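Side-chain contacts in flavin adenine dinucleotide synthase (Saccharomyces cerevisiae, PDB 2WSI), which catalyses the adenylation of flavin mononucleotide by ATP, the step that makes the coenzyme flavin adenine dinucleotide (FAD) and releases diphosphate: residues A[166-171]-A[297-302]; A[234-239]-A[291-296]; A[173-178]-A[193-198]. One frame throughout, in Å; residues are numbered along the deposited sequence.

Contact 1 of 3, residues A[166-171]-A[297-302]; sequences RHTDPF and TLERAG. With FAD (flavin-adenine dinucleotide), chain C.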
loop_
_atom_site.group_PDB
_atom_site.type_symbol
_atom_site.label_atom_id
_atom_site.label_comp_id
_atom_site.label_asym_id
_atom_site.label_seq_id
_atom_site.Cartn_x
_atom_site.Cartn_y
_atom_site.Cartn_z
ATOM N N ARG A 166 3.731 -7.176 -5.366
ATOM C CA ARG A 166 4.078 -8.480 -4.811
ATOM C C ARG A 166 3.481 -9.589 -5.668
ATOM O O ARG A 166 2.963 -9.325 -6.727
ATOM C CB ARG A 166 3.713 -8.628 -3.325
ATOM C CG ARG A 166 2.422 -8.016 -2.906
ATOM C CD ARG A 166 1.712 -8.804 -1.810
ATOM N NE ARG A 166 0.360 -8.389 -1.942
ATOM C CZ ARG A 166 -0.704 -9.136 -2.204
ATOM N NH1 ARG A 166 -0.732 -10.473 -2.218
ATOM N NH2 ARG A 166 -1.796 -8.468 -2.378
ATOM N N HIS A 167 3.621 -10.836 -5.234
ATOM C CA HIS A 167 3.094 -11.949 -6.017
ATOM C C HIS A 167 1.597 -12.085 -5.781
ATOM O O HIS A 167 1.144 -12.310 -4.652
ATOM C CB HIS A 167 3.831 -13.242 -5.667
ATOM C CG HIS A 167 5.299 -13.182 -5.951
ATOM N ND1 HIS A 167 5.797 -13.018 -7.226
ATOM C CD2 HIS A 167 6.374 -13.235 -5.130
ATOM C CE1 HIS A 167 7.117 -12.984 -7.180
ATOM N NE2 HIS A 167 7.492 -13.123 -5.920
ATOM N N THR A 168 0.829 -11.910 -6.843
ATOM C CA THR A 168 -0.620 -11.998 -6.738
ATOM C C THR A 168 -1.199 -12.962 -7.756
ATOM O O THR A 168 -2.403 -12.967 -7.992
ATOM C CB THR A 168 -1.271 -10.611 -6.867
ATOM O OG1 THR A 168 -1.069 -10.097 -8.193
ATOM C CG2 THR A 168 -0.653 -9.678 -5.864
ATOM N N ASP A 169 -0.321 -13.761 -8.355
ATOM C CA ASP A 169 -0.689 -15.003 -9.027
ATOM C C ASP A 169 0.555 -15.878 -8.988
ATOM O O ASP A 169 1.644 -15.371 -8.758
ATOM C CB ASP A 169 -1.157 -14.755 -10.464
ATOM C CG ASP A 169 -0.100 -14.079 -11.325
ATOM O OD1 ASP A 169 1.111 -14.303 -11.093
ATOM O OD2 ASP A 169 -0.487 -13.334 -12.259
ATOM N N PRO A 170 0.411 -17.194 -9.221
ATOM C CA PRO A 170 1.561 -18.076 -8.962
ATOM C C PRO A 170 2.621 -18.035 -10.055
ATOM O O PRO A 170 3.679 -18.632 -9.883
ATOM C CB PRO A 170 0.927 -19.472 -8.917
ATOM C CG PRO A 170 -0.253 -19.384 -9.825
ATOM C CD PRO A 170 -0.719 -17.920 -9.834
ATOM N N PHE A 171 2.337 -17.335 -11.151
ATOM C CA PHE A 171 3.235 -17.312 -12.302
ATOM C C PHE A 171 4.590 -16.643 -12.042
ATOM O O PHE A 171 4.679 -15.620 -11.352
ATOM C CB PHE A 171 2.514 -16.663 -13.479
ATOM C CG PHE A 171 1.256 -17.376 -13.833
ATOM C CD1 PHE A 171 1.308 -18.675 -14.312
ATOM C CD2 PHE A 171 0.024 -16.791 -13.628
ATOM C CE1 PHE A 171 0.146 -19.365 -14.614
ATOM C CE2 PHE A 171 -1.139 -17.478 -13.939
ATOM C CZ PHE A 171 -1.070 -18.770 -14.421
ATOM N N THR A 297 -4.880 -16.849 -4.999
ATOM C CA THR A 297 -5.043 -17.234 -6.400
ATOM C C THR A 297 -6.198 -16.443 -7.002
ATOM O O THR A 297 -6.272 -16.246 -8.212
ATOM C CB THR A 297 -5.324 -18.766 -6.599
ATOM O OG1 THR A 297 -6.731 -18.983 -6.670
ATOM C CG2 THR A 297 -4.763 -19.631 -5.466
ATOM N N LEU A 298 -7.103 -15.988 -6.146
ATOM C CA LEU A 298 -8.344 -15.387 -6.606
ATOM C C LEU A 298 -8.346 -13.853 -6.500
ATOM O O LEU A 298 -9.358 -13.216 -6.788
ATOM C CB LEU A 298 -9.506 -15.940 -5.785
ATOM C CG LEU A 298 -9.770 -17.448 -5.960
ATOM C CD1 LEU A 298 -10.997 -17.881 -5.151
ATOM C CD2 LEU A 298 -9.950 -17.760 -7.425
ATOM N N GLU A 299 -7.210 -13.284 -6.110
ATOM C CA GLU A 299 -7.111 -11.857 -5.800
ATOM C C GLU A 299 -7.478 -10.973 -6.986
ATOM O O GLU A 299 -8.117 -9.927 -6.834
ATOM C CB GLU A 299 -5.690 -11.524 -5.311
ATOM C CG GLU A 299 -5.485 -10.068 -4.892
ATOM C CD GLU A 299 -4.195 -9.847 -4.055
ATOM O OE1 GLU A 299 -3.569 -10.835 -3.653
ATOM O OE2 GLU A 299 -3.834 -8.679 -3.789
ATOM N N ARG A 300 -7.079 -11.380 -8.181
ATOM C CA ARG A 300 -7.313 -10.540 -9.339
ATOM C C ARG A 300 -8.544 -10.998 -10.138
ATOM O O ARG A 300 -8.688 -10.641 -11.294
ATOM C CB ARG A 300 -6.070 -10.543 -10.235
ATOM C CG ARG A 300 -4.856 -9.895 -9.571
ATOM C CD ARG A 300 -3.695 -9.829 -10.525
ATOM N NE ARG A 300 -3.992 -8.949 -11.645
ATOM C CZ ARG A 300 -3.635 -7.669 -11.711
ATOM N NH1 ARG A 300 -2.947 -7.110 -10.725
ATOM N NH2 ARG A 300 -3.963 -6.950 -12.776
ATOM N N ALA A 301 -9.430 -11.760 -9.506
ATOM C CA ALA A 301 -10.558 -12.360 -10.230
ATOM C C ALA A 301 -11.546 -11.318 -10.755
ATOM O O ALA A 301 -12.222 -11.554 -11.760
ATOM C CB ALA A 301 -11.277 -13.386 -9.374
ATOM N N GLY A 302 -11.628 -10.170 -10.095
ATOM C CA GLY A 302 -12.437 -9.071 -10.603
ATOM C C GLY A 302 -11.767 -8.206 -11.678
ATOM O O GLY A 302 -12.358 -7.221 -12.133
HETATM P PA FAD C . 0.111 -2.798 -10.061
HETATM O O1A FAD C . -1.392 -2.721 -10.062
HETATM O O2A FAD C . 0.682 -2.239 -11.336
HETATM O O5B FAD C . 0.790 -2.130 -8.749
HETATM C C5B FAD C . 2.133 -2.459 -8.444
HETATM C C4B FAD C . 2.792 -1.245 -7.781
HETATM O O4B FAD C . 3.114 -0.292 -8.760
HETATM C C3B FAD C . 1.854 -0.550 -6.814
HETATM O O3B FAD C . 1.946 -1.091 -5.520
HETATM C C2B FAD C . 2.359 0.880 -6.864
HETATM O O2B FAD C . 3.460 1.048 -5.996
HETATM C C1B FAD C . 2.826 1.011 -8.290
HETATM N N9A FAD C . 1.726 1.573 -9.089
HETATM C C8A FAD C . 0.784 0.906 -9.831
HETATM N N7A FAD C . -0.033 1.819 -10.423
HETATM C C5A FAD C . 0.379 3.054 -10.035
HETATM C C6A FAD C . -0.079 4.326 -10.312
HETATM N N6A FAD C . -1.132 4.554 -11.119
HETATM N N1A FAD C . 0.593 5.385 -9.775
HETATM C C2A FAD C . 1.695 5.221 -8.962
HETATM N N3A FAD C . 2.124 3.950 -8.657
HETATM C C4A FAD C . 1.486 2.900 -9.218
HETATM N N1 FAD C . 7.685 -3.992 -15.583
HETATM C C2 FAD C . 8.709 -4.553 -16.300
HETATM O O2 FAD C . 8.508 -5.554 -16.989
HETATM N N3 FAD C . 9.965 -4.000 -16.257
HETATM C C4 FAD C . 10.210 -2.874 -15.500
HETATM O O4 FAD C . 11.365 -2.436 -15.499
HETATM C C4X FAD C . 9.169 -2.296 -14.767
HETATM N N5 FAD C . 9.369 -1.161 -13.986
HETATM C C5X FAD C . 8.330 -0.610 -13.262
HETATM C C6 FAD C . 8.520 0.527 -12.475
HETATM C C7 FAD C . 7.442 1.081 -11.778
HETATM C C7M FAD C . 7.611 2.311 -10.933
HETATM C C8 FAD C . 6.192 0.483 -11.858
HETATM C C8M FAD C . 5.031 1.048 -11.095
HETATM C C9 FAD C . 6.011 -0.651 -12.630
HETATM C C9A FAD C . 7.064 -1.193 -13.339
HETATM N N10 FAD C . 6.850 -2.314 -14.115
HETATM C C10 FAD C . 7.905 -2.876 -14.807
HETATM C "C1'" FAD C . 5.485 -2.945 -14.155
HETATM C "C2'" FAD C . 5.337 -3.980 -13.018
HETATM O "O2'" FAD C . 6.386 -4.916 -12.970
HETATM C "C3'" FAD C . 4.013 -4.737 -13.073
HETATM O "O3'" FAD C . 4.036 -5.633 -14.158
HETATM C "C4'" FAD C . 2.846 -3.778 -13.218
HETATM O "O4'" FAD C . 2.962 -2.728 -12.281
HETATM C "C5'" FAD C . 1.524 -4.503 -12.963
HETATM O "O5'" FAD C . 1.669 -5.353 -11.841
HETATM P P FAD C . 0.490 -5.491 -10.751
HETATM O O1P FAD C . -0.848 -5.436 -11.449
HETATM O O2P FAD C . 0.717 -6.714 -9.891
HETATM O O3P FAD C . 0.604 -4.271 -9.730
HETATM O O HOH W 1 -4.826 -13.467 -8.631
HETATM O O HOH W 2 -1.628 -6.981 -8.350
#
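The guanidinium of Arg166 and the carboxylate of Glu299 approach edge to edge from opposite directions, nearly coplanar, with 22° between their planes. One face of the Arg166 group carries the methyl of Thr168, whose CG2 sits 3.6 Å above the plane and toward its rim. At the edge of the Arg300 guanidinium lie Thr168 OG1 and, in the plane, a water, whereas O1P of FAD approaches obliquely.

Two N-H groups of Arg166 reach two carboxylate oxygens, forming a bidentate salt bridge in which opposite charges satisfy each other in a buried place. NH1 donates to the syn lone pair of Glu299 OE1 at 3.2 Å, and that oxygen lies 15° out of the guanidinium plane. The partner bond, NH2 to OE2 at 2.5 Å, is very short, and its exact length is doubtful. Glu299 reaches across because its CG is anti to the backbone N (chi1 -177°) and the chain beyond stays extended. Lys64 and Asp65 pair with OE2 and NH2 respectively, so this buried pair belongs to a wider charge network.

The positively charged guanidinium of Arg300 suits the anionic pyrophosphate: its NH1 makes a weak hydrogen bond to FAD O1P at 2.8 Å. A bridging water reaches O2P of FAD at 2.8 Å and Thr168 OG1 at 3.2 Å, so the threonine hydroxyl meets the ligand through solvent. A second water joins the backbones, accepting from Arg300 N at 3.1 Å and donating to Thr168 O.

The contact thus ties the loop that follows strand 160-162, in the PAPS reductase-type domain, to the type I turn 298-301, from which Arg300 reaches the FAD pyrophosphate. Helix 199-209 packs against it, with Ile202 touching Arg166 and Leu199 touching Glu299.

Contact 2 of 3, residues A[234-239]-A[291-296]; sequences PHLRKD and WYLVDD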
loop_
_atom_site.group_PDB
_atom_site.type_symbol
_atom_site.label_atom_id
_atom_site.label_comp_id
_atom_site.label_asym_id
_atom_site.label_seq_id
_atom_site.Cartn_x
_atom_site.Cartn_y
_atom_site.Cartn_z
ATOM N N PRO A 234 -15.934 -11.612 -7.923
ATOM C CA PRO A 234 -17.120 -12.486 -8.076
ATOM C C PRO A 234 -17.181 -13.574 -7.008
ATOM O O PRO A 234 -18.259 -14.082 -6.710
ATOM C CB PRO A 234 -16.948 -13.104 -9.476
ATOM C CG PRO A 234 -15.511 -12.893 -9.859
ATOM C CD PRO A 234 -15.025 -11.666 -9.087
ATOM N N HIS A 235 -16.029 -13.908 -6.420
ATOM C CA HIS A 235 -15.986 -14.870 -5.331
ATOM C C HIS A 235 -16.473 -14.290 -4.005
ATOM O O HIS A 235 -16.613 -15.033 -3.028
ATOM C CB HIS A 235 -14.583 -15.484 -5.205
ATOM C CG HIS A 235 -14.112 -16.135 -6.466
ATOM N ND1 HIS A 235 -14.534 -17.391 -6.858
ATOM C CD2 HIS A 235 -13.297 -15.687 -7.451
ATOM C CE1 HIS A 235 -13.981 -17.694 -8.020
ATOM N NE2 HIS A 235 -13.230 -16.677 -8.403
ATOM N N LEU A 236 -16.772 -12.985 -3.973
ATOM C CA LEU A 236 -17.345 -12.374 -2.776
ATOM C C LEU A 236 -18.843 -12.072 -2.936
ATOM O O LEU A 236 -19.467 -11.502 -2.043
ATOM C CB LEU A 236 -16.574 -11.092 -2.391
ATOM C CG LEU A 236 -15.092 -11.370 -2.080
ATOM C CD1 LEU A 236 -14.373 -10.100 -1.634
ATOM C CD2 LEU A 236 -14.946 -12.464 -1.005
ATOM N N ARG A 237 -19.417 -12.461 -4.068
ATOM C CA ARG A 237 -20.862 -12.328 -4.270
ATOM C C ARG A 237 -21.595 -13.109 -3.168
ATOM O O ARG A 237 -21.369 -14.297 -2.989
ATOM C CB ARG A 237 -21.228 -12.848 -5.650
ATOM C CG ARG A 237 -22.554 -12.374 -6.204
ATOM C CD ARG A 237 -22.585 -12.562 -7.724
ATOM N NE ARG A 237 -22.492 -13.970 -8.127
ATOM C CZ ARG A 237 -21.374 -14.592 -8.523
ATOM N NH1 ARG A 237 -20.203 -13.953 -8.593
ATOM N NH2 ARG A 237 -21.427 -15.877 -8.862
ATOM N N LYS A 238 -22.461 -12.440 -2.419
ATOM C CA LYS A 238 -23.000 -13.023 -1.191
ATOM C C LYS A 238 -23.934 -14.210 -1.419
ATOM O O LYS A 238 -23.910 -15.172 -0.657
ATOM C CB LYS A 238 -23.731 -11.967 -0.379
ATOM C CG LYS A 238 -22.819 -10.987 0.310
ATOM C CD LYS A 238 -23.585 -9.758 0.731
ATOM C CE LYS A 238 -23.094 -9.248 2.069
ATOM N NZ LYS A 238 -23.408 -10.223 3.155
ATOM N N ASP A 239 -24.756 -14.148 -2.456
ATOM C CA ASP A 239 -25.758 -15.193 -2.655
ATOM C C ASP A 239 -25.151 -16.497 -3.177
ATOM O O ASP A 239 -25.860 -17.483 -3.353
ATOM C CB ASP A 239 -26.895 -14.711 -3.569
ATOM C CG ASP A 239 -26.399 -14.085 -4.862
ATOM O OD1 ASP A 239 -25.393 -14.575 -5.432
ATOM O OD2 ASP A 239 -27.037 -13.105 -5.317
ATOM N N TRP A 291 -11.704 -7.969 2.385
ATOM C CA TRP A 291 -10.929 -8.655 3.415
ATOM C C TRP A 291 -11.562 -10.005 3.797
ATOM O O TRP A 291 -11.064 -10.721 4.668
ATOM C CB TRP A 291 -10.715 -7.757 4.655
ATOM C CG TRP A 291 -11.944 -7.067 5.222
ATOM C CD1 TRP A 291 -12.778 -7.539 6.206
ATOM C CD2 TRP A 291 -12.418 -5.764 4.890
ATOM N NE1 TRP A 291 -13.771 -6.622 6.467
ATOM C CE2 TRP A 291 -13.569 -5.520 5.680
ATOM C CE3 TRP A 291 -12.002 -4.781 3.978
ATOM C CZ2 TRP A 291 -14.300 -4.337 5.590
ATOM C CZ3 TRP A 291 -12.735 -3.599 3.896
ATOM C CH2 TRP A 291 -13.864 -3.391 4.701
ATOM N N TYR A 292 -12.644 -10.352 3.116
ATOM C CA TYR A 292 -13.193 -11.715 3.185
ATOM C C TYR A 292 -12.540 -12.639 2.165
ATOM O O TYR A 292 -12.824 -13.844 2.147
ATOM C CB TYR A 292 -14.719 -11.721 2.975
ATOM C CG TYR A 292 -15.467 -11.368 4.227
ATOM C CD1 TYR A 292 -16.021 -12.353 5.032
ATOM C CD2 TYR A 292 -15.587 -10.047 4.629
ATOM C CE1 TYR A 292 -16.694 -12.022 6.208
ATOM C CE2 TYR A 292 -16.262 -9.705 5.797
ATOM C CZ TYR A 292 -16.808 -10.693 6.575
ATOM O OH TYR A 292 -17.451 -10.333 7.723
ATOM N N LEU A 293 -11.685 -12.096 1.300
ATOM C CA LEU A 293 -10.893 -12.958 0.437
ATOM C C LEU A 293 -9.468 -13.166 0.985
ATOM O O LEU A 293 -8.749 -12.203 1.273
ATOM C CB LEU A 293 -10.828 -12.413 -0.974
ATOM C CG LEU A 293 -10.152 -13.403 -1.915
ATOM C CD1 LEU A 293 -11.223 -14.305 -2.527
ATOM C CD2 LEU A 293 -9.357 -12.717 -3.005
ATOM N N VAL A 294 -9.064 -14.428 1.153
ATOM C CA VAL A 294 -7.691 -14.726 1.589
ATOM C C VAL A 294 -6.940 -15.588 0.592
ATOM O O VAL A 294 -5.747 -15.810 0.742
ATOM C CB VAL A 294 -7.610 -15.408 2.970
ATOM C CG1 VAL A 294 -7.935 -14.404 4.071
ATOM C CG2 VAL A 294 -8.499 -16.669 3.059
ATOM N N ASP A 295 -7.648 -16.065 -0.428
ATOM C CA ASP A 295 -7.070 -17.007 -1.379
ATOM C C ASP A 295 -6.343 -16.200 -2.424
ATOM O O ASP A 295 -6.972 -15.548 -3.268
ATOM C CB ASP A 295 -8.183 -17.873 -1.990
ATOM C CG ASP A 295 -7.666 -18.824 -3.045
ATOM O OD1 ASP A 295 -6.441 -18.805 -3.278
ATOM O OD2 ASP A 295 -8.480 -19.572 -3.647
ATOM N N ASP A 296 -5.012 -16.199 -2.357
ATOM C CA ASP A 296 -4.219 -15.322 -3.225
ATOM C C ASP A 296 -4.492 -15.612 -4.689
ATOM O O ASP A 296 -4.317 -14.745 -5.532
ATOM C CB ASP A 296 -2.706 -15.487 -2.976
ATOM C CG ASP A 296 -2.268 -14.979 -1.609
ATOM O OD1 ASP A 296 -1.583 -13.935 -1.554
ATOM O OD2 ASP A 296 -2.607 -15.623 -0.593
#
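Leu236 points its side chain at the backbone of Tyr292 and Leu293, joining the loop before helix 248-252 to the loop after helix 274-279 in this PAPS reductase-family enzyme; each loop contains a short 3-10 segment. The packing is apolar, with no hydrogen bond between the two segments. CG of Leu236 is anti to its own carbonyl carbon (chi1 -61°), and from there CD2 is the branch that does the touching. It rests over the peptide link, 4.0 Å from both Tyr292 C and Leu293 N, and 4.1 Å from the CB atoms of Tyr292 and Leu293. An apolar leucine methyl suits this spot, since it packs on the peptide and both CB atoms without needing a polar partner.

Tyr292 turns its CB to Leu236, but its ring leads away and meets the ring of Tyr288 with planes at about 45°. The tyrosine thus serves the apolar contact with its CB and another aromatic with its ring. Leu293 points toward Leu236 as well and also packs on Leu199 of helix 199-209, so the apolar patch continues into that helix. Tyr288 further pairs with Leu236 through the backbone. At the margin of the contact, CD1 of Leu293 lies 4.5 Å from CB of His235.

Contact 3 of 3, residues A[173-178]-A[193-198]; sequences EALKPI and PLLHWD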
loop_
_atom_site.group_PDB
_atom_site.type_symbol
_atom_site.label_atom_id
_atom_site.label_comp_id
_atom_site.label_asym_id
_atom_site.label_seq_id
_atom_site.Cartn_x
_atom_site.Cartn_y
_atom_site.Cartn_z
ATOM N N GLU A 173 7.774 -14.456 -12.201
ATOM C CA GLU A 173 7.914 -13.035 -12.513
ATOM C C GLU A 173 9.372 -12.593 -12.468
ATOM O O GLU A 173 9.774 -11.698 -13.211
ATOM C CB GLU A 173 7.081 -12.215 -11.532
ATOM C CG GLU A 173 5.692 -12.791 -11.342
ATOM C CD GLU A 173 5.007 -12.307 -10.077
ATOM O OE1 GLU A 173 4.409 -13.152 -9.362
ATOM O OE2 GLU A 173 5.055 -11.087 -9.810
ATOM N N ALA A 174 10.160 -13.234 -11.609
ATOM C CA ALA A 174 11.571 -12.906 -11.472
ATOM C C ALA A 174 11.732 -11.466 -10.963
ATOM O O ALA A 174 12.356 -10.618 -11.602
ATOM C CB ALA A 174 12.290 -13.091 -12.795
ATOM N N LEU A 175 11.160 -11.208 -9.804
ATOM C CA LEU A 175 11.269 -9.900 -9.179
ATOM C C LEU A 175 12.257 -10.050 -8.034
ATOM O O LEU A 175 12.325 -11.104 -7.404
ATOM C CB LEU A 175 9.886 -9.416 -8.677
ATOM C CG LEU A 175 8.835 -9.075 -9.751
ATOM C CD1 LEU A 175 7.467 -8.733 -9.130
ATOM C CD2 LEU A 175 9.280 -7.942 -10.637
ATOM N N LYS A 176 13.014 -8.990 -7.767
ATOM C CA LYS A 176 13.940 -8.938 -6.647
ATOM C C LYS A 176 13.656 -7.667 -5.830
ATOM O O LYS A 176 13.150 -6.687 -6.380
ATOM C CB LYS A 176 15.380 -8.875 -7.164
ATOM C CG LYS A 176 15.824 -10.115 -7.946
ATOM C CD LYS A 176 16.867 -9.773 -9.019
ATOM C CE LYS A 176 18.026 -8.912 -8.479
ATOM N NZ LYS A 176 19.111 -9.742 -7.902
ATOM N N PRO A 177 14.019 -7.670 -4.539
ATOM C CA PRO A 177 13.827 -6.491 -3.667
ATOM C C PRO A 177 14.586 -5.255 -4.162
ATOM O O PRO A 177 14.109 -4.132 -4.013
ATOM C CB PRO A 177 14.414 -6.920 -2.317
ATOM C CG PRO A 177 14.395 -8.475 -2.356
ATOM C CD PRO A 177 14.504 -8.860 -3.812
ATOM N N ILE A 178 15.781 -5.439 -4.706
ATOM C CA ILE A 178 16.479 -4.298 -5.307
ATOM C C ILE A 178 16.851 -4.713 -6.729
ATOM O O ILE A 178 17.607 -5.652 -6.909
ATOM C CB ILE A 178 17.710 -3.890 -4.484
ATOM C CG1 ILE A 178 17.289 -3.472 -3.056
ATOM C CG2 ILE A 178 18.443 -2.751 -5.174
ATOM C CD1 ILE A 178 18.469 -3.034 -2.172
ATOM N N PRO A 193 10.245 -3.935 -1.662
ATOM C CA PRO A 193 10.433 -4.641 -0.392
ATOM C C PRO A 193 9.181 -5.353 0.126
ATOM O O PRO A 193 9.273 -5.969 1.183
ATOM C CB PRO A 193 10.828 -3.525 0.590
ATOM C CG PRO A 193 10.534 -2.193 -0.139
ATOM C CD PRO A 193 9.956 -2.503 -1.477
ATOM N N LEU A 194 8.056 -5.263 -0.582
ATOM C CA LEU A 194 6.827 -5.964 -0.200
ATOM C C LEU A 194 6.676 -7.303 -0.923
ATOM O O LEU A 194 5.635 -7.958 -0.840
ATOM C CB LEU A 194 5.597 -5.080 -0.517
ATOM C CG LEU A 194 4.431 -5.248 0.461
ATOM C CD1 LEU A 194 4.797 -4.718 1.816
ATOM C CD2 LEU A 194 3.145 -4.556 -0.036
ATOM N N LEU A 195 7.696 -7.709 -1.667
ATOM C CA LEU A 195 7.520 -8.812 -2.598
ATOM C C LEU A 195 7.065 -10.133 -1.965
ATOM O O LEU A 195 6.402 -10.917 -2.624
ATOM C CB LEU A 195 8.810 -9.090 -3.371
ATOM C CG LEU A 195 9.075 -8.170 -4.555
ATOM C CD1 LEU A 195 10.424 -8.543 -5.175
ATOM C CD2 LEU A 195 7.923 -8.248 -5.596
ATOM N N HIS A 196 7.427 -10.387 -0.715
ATOM C CA HIS A 196 7.077 -11.677 -0.087
ATOM C C HIS A 196 5.788 -11.629 0.741
ATOM O O HIS A 196 5.431 -12.600 1.413
ATOM C CB HIS A 196 8.244 -12.163 0.775
ATOM C CG HIS A 196 9.543 -12.209 0.035
ATOM N ND1 HIS A 196 9.709 -12.945 -1.118
ATOM C CD2 HIS A 196 10.711 -11.553 0.237
ATOM C CE1 HIS A 196 10.936 -12.768 -1.580
ATOM N NE2 HIS A 196 11.568 -11.943 -0.765
ATOM N N TRP A 197 5.062 -10.513 0.684
ATOM C CA TRP A 197 3.791 -10.430 1.395
ATOM C C TRP A 197 2.685 -11.208 0.688
ATOM O O TRP A 197 2.502 -11.103 -0.535
ATOM C CB TRP A 197 3.377 -8.942 1.539
ATOM C CG TRP A 197 4.094 -8.305 2.652
ATOM C CD1 TRP A 197 5.447 -8.098 2.756
ATOM C CD2 TRP A 197 3.510 -7.744 3.829
ATOM N NE1 TRP A 197 5.734 -7.446 3.943
ATOM C CE2 TRP A 197 4.558 -7.216 4.609
ATOM C CE3 TRP A 197 2.186 -7.615 4.292
ATOM C CZ2 TRP A 197 4.337 -6.617 5.830
ATOM C CZ3 TRP A 197 1.970 -7.014 5.486
ATOM C CH2 TRP A 197 3.038 -6.505 6.248
ATOM N N ASP A 198 1.906 -11.969 1.435
ATOM C CA ASP A 198 0.723 -12.556 0.823
ATOM C C ASP A 198 -0.535 -11.830 1.254
ATOM O O ASP A 198 -0.498 -10.888 2.073
ATOM C CB ASP A 198 0.628 -14.074 1.068
ATOM C CG ASP A 198 0.410 -14.436 2.521
ATOM O OD1 ASP A 198 -0.216 -13.659 3.290
ATOM O OD2 ASP A 198 0.876 -15.537 2.900
#
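Leu195 reaches in between Leu175 and Pro177 and buries more surface here than any other residue of the two segments. Its two methyls have overlapping roles. CD2 meets the end of Leu175, at 3.6 Å from CD1 of that residue, while CD1 lies mainly against the backbone, 3.4 Å from Lys176 C and 3.8 Å from Pro177 N. The methyl therefore packs on the peptide link that leads into the proline. Leucine suits the place because its two methyls can meet a side chain and the adjoining peptide together.

Pro177 comes next in buried surface. Its ring offers CD to Leu195 CD1 at 4.3 Å, a looser touch, and its rigid backbone is drawn close to Pro193, the two CA atoms being 5.1 Å apart. Leu175 and Leu195 cross at about a right angle, and Leu175 also brings its CB to within 3.6 Å of Leu195 CD1. Both leucines touch Ile165, making a small apolar cluster. Leu175 sits near the FAD site: between nearest atoms, its side chain is about 5 Å from the ligand and about 4 Å from that of Arg190, an FAD-binding residue.

The segments flank a pair of antiparallel strands: 173-178 leads into the outermost strand 178-180, and the loop segment 193-198 follows strand 189-191. A backbone hydrogen bond between Pro177 and Gln192 lies just beyond the strands and is consistent with their antiparallel pairing. Beyond the type I turn 194-197, Asp198 caps the start of helix 199-209. Pro177 packs on Tyr40 of helix 25-45, and Pro193 on Leu69 of helix 64-87.

All three contacts are partly buried, but their chemistry follows their place. Contact 1, at the FAD pyrophosphate, is polar, built on charges and water. Contacts 2 and 3 are apolar, without a hydrogen bond between their segments. Contact 2 lies farthest from the chain centre, its Leu293 side chain about 14 Å from FAD between nearest atoms; contact 3 borders the sheet and the ligand. Helix 199-209 is shared: contact 3 leads into it, and contacts 1 and 2 pack on it. Contact 1 touches both others, through His235 on Leu298 and Ala301 and a probable His167-Glu173 hydrogen bond (ND1 to OE1); contacts 2 and 3 also meet where Asp296 packs on Asp198.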